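Long-range contacts in projannalysin (Methanocaldococcus jannaschii, PDB 4JIX), which is the zymogen of a minimal soluble zinc metallopeptidase, a minigluzincin, which probably hydrolyses peptide bonds once activated: residues D11-V16 against I29-K34; L23-S28 against I74-K79; K48-N53 against Y67-E72. The protein carries 1 engineered substitution. All blocks are in the same frame, centred on the assembly; numbering follows the deposited sequence.

Interaction 1 of 3, residues D11-V16 against I29-K34; sequences DIKDIV and INIEIK. With SO4 (sulfate ion), chain F.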
loop_
_atom_site.group_PDB
_atom_site.type_symbol
_atom_site.label_atom_id
_atom_site.label_comp_id
_atom_site.label_asym_id
_atom_site.label_seq_id
_atom_site.Cartn_x
_atom_site.Cartn_y
_atom_site.Cartn_z
ATOM N N ASP A 11 -2.175 -21.527 2.201
ATOM C CA ASP A 11 -2.038 -21.192 3.618
ATOM C C ASP A 11 -0.870 -20.232 3.793
ATOM O O ASP A 11 0.166 -20.394 3.138
ATOM C CB ASP A 11 -1.837 -22.448 4.465
ATOM C CG ASP A 11 -2.156 -22.243 5.932
ATOM O OD1 ASP A 11 -1.333 -21.611 6.640
ATOM O OD2 ASP A 11 -3.209 -22.749 6.384
ATOM N N ILE A 12 -1.054 -19.209 4.636
ATOM C CA ILE A 12 -0.050 -18.179 4.889
ATOM C C ILE A 12 1.300 -18.807 5.306
ATOM O O ILE A 12 2.330 -18.372 4.803
ATOM C CB ILE A 12 -0.562 -17.117 5.909
ATOM C CG1 ILE A 12 0.363 -15.889 5.980
ATOM C CG2 ILE A 12 -0.910 -17.703 7.290
ATOM C CD1 ILE A 12 0.314 -14.999 4.671
ATOM N N LYS A 13 1.279 -19.870 6.136
ATOM C CA LYS A 13 2.486 -20.572 6.591
ATOM C C LYS A 13 3.240 -21.195 5.406
ATOM O O LYS A 13 4.468 -21.160 5.390
ATOM C CB LYS A 13 2.151 -21.645 7.649
ATOM C CG LYS A 13 1.222 -21.186 8.790
ATOM C CD LYS A 13 1.795 -20.070 9.688
ATOM C CE LYS A 13 0.701 -19.320 10.414
ATOM N NZ LYS A 13 1.233 -18.500 11.533
ATOM N N ASP A 14 2.508 -21.707 4.392
ATOM C CA ASP A 14 3.102 -22.288 3.183
ATOM C C ASP A 14 3.786 -21.215 2.334
ATOM O O ASP A 14 4.850 -21.490 1.770
ATOM C CB ASP A 14 2.051 -23.038 2.345
ATOM C CG ASP A 14 1.448 -24.266 3.009
ATOM O OD1 ASP A 14 0.354 -24.698 2.571
ATOM O OD2 ASP A 14 2.089 -24.826 3.929
ATOM N N ILE A 15 3.186 -19.999 2.235
ATOM C CA ILE A 15 3.780 -18.891 1.489
ATOM C C ILE A 15 5.120 -18.512 2.159
ATOM O O ILE A 15 6.138 -18.361 1.471
ATOM C CB ILE A 15 2.825 -17.658 1.364
ATOM C CG1 ILE A 15 1.479 -18.037 0.669
ATOM C CG2 ILE A 15 3.529 -16.500 0.635
ATOM C CD1 ILE A 15 0.346 -16.929 0.739
ATOM N N VAL A 16 5.113 -18.368 3.501
ATOM C CA VAL A 16 6.305 -18.026 4.291
ATOM C C VAL A 16 7.402 -19.090 4.090
ATOM O O VAL A 16 8.531 -18.725 3.757
ATOM C CB VAL A 16 5.989 -17.807 5.801
ATOM C CG1 VAL A 16 7.267 -17.539 6.601
ATOM C CG2 VAL A 16 5.001 -16.656 5.994
ATOM N N ILE A 29 11.933 -18.648 12.666
ATOM C CA ILE A 29 11.222 -17.374 12.831
ATOM C C ILE A 29 9.857 -17.629 13.477
ATOM O O ILE A 29 9.339 -18.753 13.451
ATOM C CB ILE A 29 11.070 -16.539 11.523
ATOM C CG1 ILE A 29 10.234 -17.268 10.443
ATOM C CG2 ILE A 29 12.414 -16.056 10.987
ATOM C CD1 ILE A 29 9.531 -16.305 9.410
ATOM N N ASN A 30 9.295 -16.581 14.063
ATOM C CA ASN A 30 7.949 -16.594 14.610
ATOM C C ASN A 30 7.066 -15.865 13.621
ATOM O O ASN A 30 7.519 -14.901 13.005
ATOM C CB ASN A 30 7.911 -15.931 15.996
ATOM C CG ASN A 30 8.784 -16.643 16.991
ATOM O OD1 ASN A 30 8.557 -17.809 17.322
ATOM N ND2 ASN A 30 9.832 -15.970 17.447
ATOM N N ILE A 31 5.832 -16.334 13.431
ATOM C CA ILE A 31 4.871 -15.682 12.538
ATOM C C ILE A 31 3.700 -15.205 13.388
ATOM O O ILE A 31 3.075 -16.015 14.075
ATOM C CB ILE A 31 4.401 -16.596 11.371
ATOM C CG1 ILE A 31 5.590 -17.206 10.600
ATOM C CG2 ILE A 31 3.442 -15.833 10.430
ATOM C CD1 ILE A 31 5.240 -18.457 9.828
ATOM N N GLU A 32 3.422 -13.894 13.360
ATOM C CA GLU A 32 2.312 -13.299 14.105
ATOM C C GLU A 32 1.345 -12.627 13.139
ATOM O O GLU A 32 1.722 -11.671 12.464
ATOM C CB GLU A 32 2.814 -12.275 15.140
ATOM C CG GLU A 32 3.320 -12.858 16.440
ATOM C CD GLU A 32 3.608 -11.830 17.521
ATOM O OE1 GLU A 32 3.307 -10.630 17.318
ATOM O OE2 GLU A 32 4.133 -12.232 18.583
ATOM N N ILE A 33 0.122 -13.148 13.047
ATOM C CA ILE A 33 -0.925 -12.589 12.200
ATOM C C ILE A 33 -1.913 -11.928 13.157
ATOM O O ILE A 33 -2.641 -12.612 13.879
ATOM C CB ILE A 33 -1.557 -13.642 11.244
ATOM C CG1 ILE A 33 -0.484 -14.227 10.297
ATOM C CG2 ILE A 33 -2.707 -13.037 10.427
ATOM C CD1 ILE A 33 -0.414 -15.657 10.317
ATOM N N LYS A 34 -1.876 -10.595 13.216
ATOM C CA LYS A 34 -2.712 -9.846 14.149
ATOM C C LYS A 34 -3.175 -8.507 13.550
ATOM O O LYS A 34 -2.560 -8.034 12.588
ATOM C CB LYS A 34 -1.946 -9.614 15.475
ATOM C CG LYS A 34 -0.671 -8.778 15.348
ATOM C CD LYS A 34 -0.088 -8.405 16.711
ATOM C CE LYS A 34 0.803 -7.185 16.636
ATOM N NZ LYS A 34 0.016 -5.928 16.482
HETATM S S SO4 F . 0.279 -1.906 15.635
HETATM O O1 SO4 F . 0.653 -3.258 16.046
HETATM O O2 SO4 F . 0.617 -1.715 14.223
HETATM O O3 SO4 F . 1.007 -0.913 16.430
HETATM O O4 SO4 F . -1.157 -1.733 15.846
#
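Val16 on helix 12-22 meets Ile29 and Ile31 tip to tip, and this apolar cluster is the centre of the contact. Val16 CG1, anti to the backbone N (chi1 176°), is the branch that reaches across: it ends 3.8 Å from Ile29 CD1 and 3.9 Å from Ile31 CD1. One turn earlier a second apolar pair forms differently. Ile12 and Ile33 slide past each other in opposite directions, and Ile12 CG2 lies 3.7 Å from Ile33 CD1.

Lys13 adds a mixed contact. Its hydrocarbon chain runs past Ile31 in the reverse sense, Lys13 CD lying 3.8 Å from Ile31 CD1. The ammonium then rests against methyl groups, with Lys13 NZ 3.5 Å from Ile33 CD1 and 3.6 Å from Ile31 CG2; the chain packs on the isoleucines and the ammonium makes no hydrogen bond to the strand segment.

The polar bonds lie within segment 11-16 or go to a bound ion. Asp11 is the N-cap of the helix: its OD1 accepts from Lys13 N at 3.2 Å through the anti lone pair, a fairly straight bond (156° at the hydrogen). At the far end of the strand, Lys34 NZ donates to sulfate O1 at 2.8 Å; the ion, probably from the crystallisation liquor, is also held by Gln38 and Lys37.

In the fold, the segment 12-16 of the helix runs at 138° to strand 30-34, an outer strand of the sheet. Ile29, Ile31 and Ile33 point to the helix, whereas Glu32 points away and pairs with Arg51. Strand 30-34 is hydrogen-bonded to the parallel strand 49-53, whose Leu50 and Leu52 touch Val16 and Ile12. Ile12 also leans on Ile69 of helix 62-78, and with Ile33 it packs on Val57 of helix 54-59.

Interaction 2 of 3, residues L23-S28 against I74-K79; sequences LNINES and IHFKIK. With ZN (zinc ion), chain C.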
loop_
_atom_site.group_PDB
_atom_site.type_symbol
_atom_site.label_atom_id
_atom_site.label_comp_id
_atom_site.label_asym_id
_atom_site.label_seq_id
_atom_site.Cartn_x
_atom_site.Cartn_y
_atom_site.Cartn_z
ATOM N N LEU A 23 15.019 -18.318 -0.384
ATOM C CA LEU A 23 16.060 -17.411 0.111
ATOM C C LEU A 23 17.160 -18.144 0.869
ATOM O O LEU A 23 18.148 -17.515 1.244
ATOM C CB LEU A 23 15.467 -16.321 1.019
ATOM C CG LEU A 23 14.749 -15.152 0.332
ATOM C CD1 LEU A 23 14.114 -14.244 1.377
ATOM C CD2 LEU A 23 15.711 -14.337 -0.560
ATOM N N ASN A 24 17.008 -19.466 1.090
ATOM C CA ASN A 24 17.961 -20.324 1.823
ATOM C C ASN A 24 18.184 -19.817 3.277
ATOM O O ASN A 24 19.321 -19.687 3.744
ATOM C CB ASN A 24 19.296 -20.469 1.067
ATOM C CG ASN A 24 20.172 -21.607 1.551
ATOM O OD1 ASN A 24 19.706 -22.714 1.846
ATOM N ND2 ASN A 24 21.468 -21.356 1.641
ATOM N N ILE A 25 17.082 -19.506 3.973
ATOM C CA ILE A 25 17.118 -19.075 5.378
ATOM C C ILE A 25 16.783 -20.302 6.253
ATOM O O ILE A 25 15.661 -20.834 6.168
ATOM C CB ILE A 25 16.146 -17.878 5.652
ATOM C CG1 ILE A 25 16.531 -16.591 4.863
ATOM C CG2 ILE A 25 16.023 -17.586 7.170
ATOM C CD1 ILE A 25 15.376 -15.505 4.768
ATOM N N ASN A 26 17.743 -20.757 7.079
ATOM C CA ASN A 26 17.483 -21.874 7.992
ATOM C C ASN A 26 17.367 -21.388 9.440
ATOM O O ASN A 26 17.317 -22.200 10.365
ATOM C CB ASN A 26 18.507 -23.015 7.894
ATOM C CG ASN A 26 18.033 -24.268 8.633
ATOM O OD1 ASN A 26 16.847 -24.624 8.615
ATOM N ND2 ASN A 26 18.912 -24.902 9.386
ATOM N N GLU A 27 17.312 -20.072 9.654
ATOM C CA GLU A 27 17.095 -19.587 11.007
ATOM C C GLU A 27 15.611 -19.673 11.277
ATOM O O GLU A 27 14.810 -19.391 10.384
ATOM C CB GLU A 27 17.606 -18.145 11.187
ATOM C CG GLU A 27 19.106 -18.069 11.382
ATOM C CD GLU A 27 19.597 -16.641 11.411
ATOM O OE1 GLU A 27 19.737 -16.034 10.323
ATOM O OE2 GLU A 27 19.776 -16.105 12.528
ATOM N N SER A 28 15.245 -20.068 12.491
ATOM C CA SER A 28 13.850 -20.175 12.906
ATOM C C SER A 28 13.210 -18.784 13.038
ATOM O O SER A 28 13.883 -17.836 13.443
ATOM C CB SER A 28 13.773 -20.907 14.247
ATOM O OG SER A 28 12.767 -21.900 14.260
ATOM N N ILE A 74 13.969 -10.664 2.968
ATOM C CA ILE A 74 15.232 -10.237 2.346
ATOM C C ILE A 74 16.036 -9.466 3.418
ATOM O O ILE A 74 17.213 -9.768 3.609
ATOM C CB ILE A 74 15.044 -9.424 1.031
ATOM C CG1 ILE A 74 14.564 -10.358 -0.110
ATOM C CG2 ILE A 74 16.370 -8.707 0.618
ATOM C CD1 ILE A 74 14.030 -9.603 -1.323
ATOM N N HIS A 75 15.372 -8.551 4.173
ATOM C CA HIS A 75 16.008 -7.813 5.273
ATOM C C HIS A 75 16.650 -8.797 6.265
ATOM O O HIS A 75 17.791 -8.604 6.669
ATOM C CB HIS A 75 14.989 -6.936 6.032
ATOM C CG HIS A 75 14.598 -5.678 5.331
ATOM N ND1 HIS A 75 15.531 -4.705 5.021
ATOM C CD2 HIS A 75 13.376 -5.254 4.942
ATOM C CE1 HIS A 75 14.851 -3.725 4.454
ATOM N NE2 HIS A 75 13.553 -4.010 4.383
ATOM N N PHE A 76 15.903 -9.841 6.651
ATOM C CA PHE A 76 16.393 -10.833 7.592
ATOM C C PHE A 76 17.601 -11.569 7.006
ATOM O O PHE A 76 18.599 -11.743 7.711
ATOM C CB PHE A 76 15.280 -11.821 7.996
ATOM C CG PHE A 76 15.695 -12.859 9.022
ATOM C CD1 PHE A 76 15.300 -14.189 8.889
ATOM C CD2 PHE A 76 16.440 -12.497 10.148
ATOM C CE1 PHE A 76 15.655 -15.140 9.852
ATOM C CE2 PHE A 76 16.789 -13.448 11.112
ATOM C CZ PHE A 76 16.405 -14.765 10.951
ATOM N N LYS A 77 17.537 -11.944 5.708
ATOM C CA LYS A 77 18.643 -12.655 5.063
ATOM C C LYS A 77 19.948 -11.826 5.016
ATOM O O LYS A 77 21.012 -12.361 5.321
ATOM C CB LYS A 77 18.270 -13.097 3.640
ATOM C CG LYS A 77 19.218 -14.181 3.130
ATOM C CD LYS A 77 19.279 -14.203 1.645
ATOM C CE LYS A 77 20.315 -15.180 1.157
ATOM N NZ LYS A 77 19.925 -15.728 -0.167
ATOM N N ILE A 78 19.865 -10.547 4.624
ATOM C CA ILE A 78 21.049 -9.695 4.461
ATOM C C ILE A 78 21.490 -9.026 5.791
ATOM O O ILE A 78 22.527 -8.355 5.819
ATOM C CB ILE A 78 20.821 -8.644 3.334
ATOM C CG1 ILE A 78 19.728 -7.603 3.714
ATOM C CG2 ILE A 78 20.521 -9.355 1.998
ATOM C CD1 ILE A 78 19.645 -6.391 2.858
ATOM N N LYS A 79 20.710 -9.210 6.873
ATOM C CA LYS A 79 20.970 -8.628 8.195
ATOM C C LYS A 79 21.092 -7.090 8.087
ATOM O O LYS A 79 22.060 -6.487 8.563
ATOM C CB LYS A 79 22.222 -9.260 8.867
ATOM C CG LYS A 79 22.157 -10.804 9.022
ATOM C CD LYS A 79 21.050 -11.257 10.006
ATOM C CE LYS A 79 20.956 -12.762 10.202
ATOM N NZ LYS A 79 20.408 -13.453 9.016
HETATM ZN ZN ZN C . 12.064 -2.513 4.101
HETATM O O HOH W 1 10.544 -0.962 3.887
#
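The ring of Phe76 takes Ile25 and Glu27 obliquely, neither squarely over a face nor squarely at an edge. Ile25 CG2 lies 3.6 Å from Phe76 CE1, and Glu27 CB comes equally near the tip of the ring, 3.6 Å from Phe76 CZ. The carboxylate plane of Glu27 is 29° from the ring plane. Phe43, Ile29 and Lys48 also pack on this ring. The imidazole of His75 points elsewhere, to the zinc, which its NE2 binds at 2.1 Å while ND1 donates to Ser80 O.

Two lysines make the polar links. Lys77 sends an extended chain past Ile25, whose CD1 lies 3.9 Å from Lys77 CB, and its NZ donates to Leu23 O at 2.9 Å, approaching from above the carbonyl plane, 35° out of it. Lys79 curls back, bent at chi2 and chi4, and its NZ is gripped twice: by Glu27 OE1 at 3.0 Å through the syn lone pair, a salt bridge, and by Phe76 O at 2.8 Å. Beside Lys77, Leu23 crosses Ile74 at about a right angle, with Leu23 CD2 4.2 Å from Ile74 CG1.

Asn24, with positive phi, closes helix 12-22 in a Schellman motif, so Leu23 O sits at the helix's C-terminal end. A leucine in place of Lys77 would lack the amino group and would probably leave both Leu23 O and the carboxylate of Glu90, its salt-bridge partner, without their mate.

The chemistry thus places a cation at the end of each of two helices: Lys77 at that of helix 12-22 and Lys79, folded onto its own last turn, at that of helix 62-78. Both positive charges would be expected to offset the partial negative charge gathered there, while Glu90 and Glu27 supply the balancing carboxylates.

Interaction 3 of 3, residues K48-N53 against Y67-E72; sequences KTLRLN and YIILHE. With ZN (zinc ion), chain C; SO4 (sulfate ion), chain E.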
loop_
_atom_site.group_PDB
_atom_site.type_symbol
_atom_site.label_atom_id
_atom_site.label_comp_id
_atom_site.label_asym_id
_atom_site.label_seq_id
_atom_site.Cartn_x
_atom_site.Cartn_y
_atom_site.Cartn_z
ATOM N N LYS A 48 12.981 -12.139 16.078
ATOM C CA LYS A 48 12.917 -12.922 14.823
ATOM C C LYS A 48 11.442 -13.214 14.513
ATOM O O LYS A 48 11.052 -14.355 14.278
ATOM C CB LYS A 48 13.778 -14.204 14.904
ATOM C CG LYS A 48 15.231 -13.952 14.530
ATOM C CD LYS A 48 16.214 -14.748 15.380
ATOM C CE LYS A 48 17.660 -14.455 15.024
ATOM N NZ LYS A 48 18.049 -13.034 15.284
ATOM N N THR A 49 10.611 -12.161 14.576
ATOM C CA THR A 49 9.174 -12.292 14.375
ATOM C C THR A 49 8.730 -11.558 13.130
ATOM O O THR A 49 8.920 -10.342 13.010
ATOM C CB THR A 49 8.422 -11.782 15.619
ATOM O OG1 THR A 49 8.813 -12.565 16.741
ATOM C CG2 THR A 49 6.911 -11.826 15.467
ATOM N N LEU A 50 8.096 -12.297 12.222
ATOM C CA LEU A 50 7.480 -11.726 11.037
ATOM C C LEU A 50 6.056 -11.376 11.456
ATOM O O LEU A 50 5.329 -12.270 11.909
ATOM C CB LEU A 50 7.520 -12.741 9.861
ATOM C CG LEU A 50 6.719 -12.388 8.590
ATOM C CD1 LEU A 50 7.345 -11.223 7.846
ATOM C CD2 LEU A 50 6.641 -13.576 7.648
ATOM N N ARG A 51 5.684 -10.084 11.407
ATOM C CA ARG A 51 4.330 -9.660 11.782
ATOM C C ARG A 51 3.544 -9.312 10.532
ATOM O O ARG A 51 4.046 -8.586 9.676
ATOM C CB ARG A 51 4.337 -8.479 12.771
ATOM C CG ARG A 51 4.849 -8.885 14.141
ATOM C CD ARG A 51 4.577 -7.866 15.234
ATOM N NE ARG A 51 4.868 -8.435 16.556
ATOM C CZ ARG A 51 6.071 -8.445 17.128
ATOM N NH1 ARG A 51 7.112 -7.893 16.516
ATOM N NH2 ARG A 51 6.239 -9.002 18.322
ATOM N N LEU A 52 2.339 -9.878 10.401
ATOM C CA LEU A 52 1.492 -9.646 9.227
ATOM C C LEU A 52 0.124 -9.172 9.659
ATOM O O LEU A 52 -0.456 -9.737 10.591
ATOM C CB LEU A 52 1.367 -10.923 8.365
ATOM C CG LEU A 52 2.674 -11.531 7.814
ATOM C CD1 LEU A 52 2.425 -12.916 7.246
ATOM C CD2 LEU A 52 3.315 -10.637 6.750
ATOM N N ASN A 53 -0.389 -8.130 8.993
ATOM C CA ASN A 53 -1.698 -7.574 9.297
ATOM C C ASN A 53 -2.780 -8.601 8.948
ATOM O O ASN A 53 -2.839 -9.092 7.816
ATOM C CB ASN A 53 -1.896 -6.264 8.551
ATOM C CG ASN A 53 -3.250 -5.640 8.728
ATOM O OD1 ASN A 53 -4.275 -6.162 8.270
ATOM N ND2 ASN A 53 -3.264 -4.474 9.330
ATOM N N TYR A 67 5.040 -11.031 -2.199
ATOM C CA TYR A 67 5.905 -9.859 -2.363
ATOM C C TYR A 67 6.209 -9.182 -1.017
ATOM O O TYR A 67 7.353 -8.777 -0.781
ATOM C CB TYR A 67 5.259 -8.830 -3.318
ATOM C CG TYR A 67 6.191 -7.677 -3.652
ATOM C CD1 TYR A 67 7.096 -7.769 -4.710
ATOM C CD2 TYR A 67 6.203 -6.515 -2.879
ATOM C CE1 TYR A 67 7.984 -6.731 -4.996
ATOM C CE2 TYR A 67 7.085 -5.468 -3.158
ATOM C CZ TYR A 67 7.967 -5.580 -4.224
ATOM O OH TYR A 67 8.849 -4.563 -4.503
ATOM N N ILE A 68 5.171 -9.027 -0.171
ATOM C CA ILE A 68 5.239 -8.383 1.146
ATOM C C ILE A 68 6.167 -9.202 2.068
ATOM O O ILE A 68 7.050 -8.631 2.704
ATOM C CB ILE A 68 3.797 -8.241 1.733
ATOM C CG1 ILE A 68 2.990 -7.124 1.013
ATOM C CG2 ILE A 68 3.805 -8.015 3.248
ATOM C CD1 ILE A 68 1.404 -7.260 1.239
ATOM N N ILE A 69 5.942 -10.527 2.141
ATOM C CA ILE A 69 6.734 -11.437 2.976
ATOM C C ILE A 69 8.174 -11.473 2.455
ATOM O O ILE A 69 9.101 -11.449 3.266
ATOM C CB ILE A 69 6.094 -12.852 3.047
ATOM C CG1 ILE A 69 4.720 -12.805 3.761
ATOM C CG2 ILE A 69 7.034 -13.859 3.750
ATOM C CD1 ILE A 69 3.785 -14.021 3.444
ATOM N N LEU A 70 8.359 -11.548 1.111
ATOM C CA LEU A 70 9.678 -11.531 0.468
ATOM C C LEU A 70 10.455 -10.285 0.894
ATOM O O LEU A 70 11.634 -10.396 1.216
ATOM C CB LEU A 70 9.554 -11.567 -1.066
ATOM C CG LEU A 70 10.860 -11.560 -1.889
ATOM C CD1 LEU A 70 11.695 -12.856 -1.694
ATOM C CD2 LEU A 70 10.570 -11.335 -3.378
ATOM N N HIS A 71 9.800 -9.116 0.911
ATOM C CA HIS A 71 10.453 -7.872 1.340
ATOM C C HIS A 71 11.037 -8.025 2.760
ATOM O O HIS A 71 12.211 -7.740 2.972
ATOM C CB HIS A 71 9.472 -6.670 1.303
ATOM C CG HIS A 71 10.133 -5.364 1.661
ATOM N ND1 HIS A 71 10.577 -4.490 0.687
ATOM C CD2 HIS A 71 10.442 -4.857 2.877
ATOM C CE1 HIS A 71 11.105 -3.458 1.336
ATOM N NE2 HIS A 71 11.080 -3.654 2.662
ATOM N N GLU A 72 10.216 -8.463 3.721
ATOM C CA GLU A 72 10.677 -8.597 5.115
ATOM C C GLU A 72 11.799 -9.614 5.281
ATOM O O GLU A 72 12.692 -9.424 6.112
ATOM C CB GLU A 72 9.525 -9.033 6.034
ATOM C CG GLU A 72 8.252 -8.222 5.885
ATOM C CD GLU A 72 8.406 -6.746 6.159
ATOM O OE1 GLU A 72 9.393 -6.350 6.816
ATOM O OE2 GLU A 72 7.557 -5.976 5.664
HETATM ZN ZN ZN C . 12.064 -2.513 4.101
HETATM S S SO4 E . 9.395 -7.153 19.382
HETATM O O1 SO4 E . 9.070 -8.436 18.756
HETATM O O2 SO4 E . 10.808 -6.841 19.169
HETATM O O3 SO4 E . 8.577 -6.104 18.784
HETATM O O4 SO4 E . 9.113 -7.219 20.816
HETATM O O HOH W 1 10.544 -0.962 3.887
#
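In Leu50, which packs on Glu72 and Ile69, chi1 171° puts CG anti to the backbone N, and chi2 70° then turns CD1 onto Glu72, leaving CD2 for Ile69. Leu50 CD1 touches the aliphatic stem of Glu72, 3.6 Å from CB and 3.7 Å from CG, and Leu50 CD2 lies 3.9 Å from Ile69 CG2. In Leu52, CG is anti to the carbonyl carbon instead (chi1 -59°), and the side chain crosses Ile69 at about a right angle; Leu52 CD2 stands 4.0 Å from Ile69 CG1.

Helix 62-78 carries the zinc-binding HExxH motif of metallopeptidases. Within it His71 NE2 binds the zinc at 2.1 Å; the ligands include His75, His83 and a water. Glu72 would, as in relatives with this motif, probably serve as the catalytic glutamate. Leu50 of the central strand 49-53 thus packs on the stem of this probable catalytic residue. From the second subunit, Ile112 packs on Ile68, His71 and Glu72.

On the other side of the strand, Arg51 points away from the helix. Arg51 NH1 and NH2 both donate to one sulfate oxygen, O1, in the guanidinium plane, at 3.0 and 2.9 Å respectively, and Thr49 CG2 covers one face of the group.

Overall arrangement
Interactions 1 and 3, with centres about 8 Å apart, share the sheet: Asn30 O lies 2.8 Å from Leu50 N, and Glu32 OE1 forms a salt bridge to Arg51 NE at 2.8 Å. Interactions 2 and 3, centres about 11 Å apart, use successive turns of helix 62-78 and bring His75 and His71 respectively to the same zinc and water. Interaction 3 is nested inside the chain loop that interaction 2 closes. Interactions 1 and 2 are farther apart, about 15 Å between centres, yet meet where Ile29 CG2 lies 3.6 Å from Phe76 CE1. Helix 12-22 and the loop after it pack on helix 62-78, which carries His71 and His75.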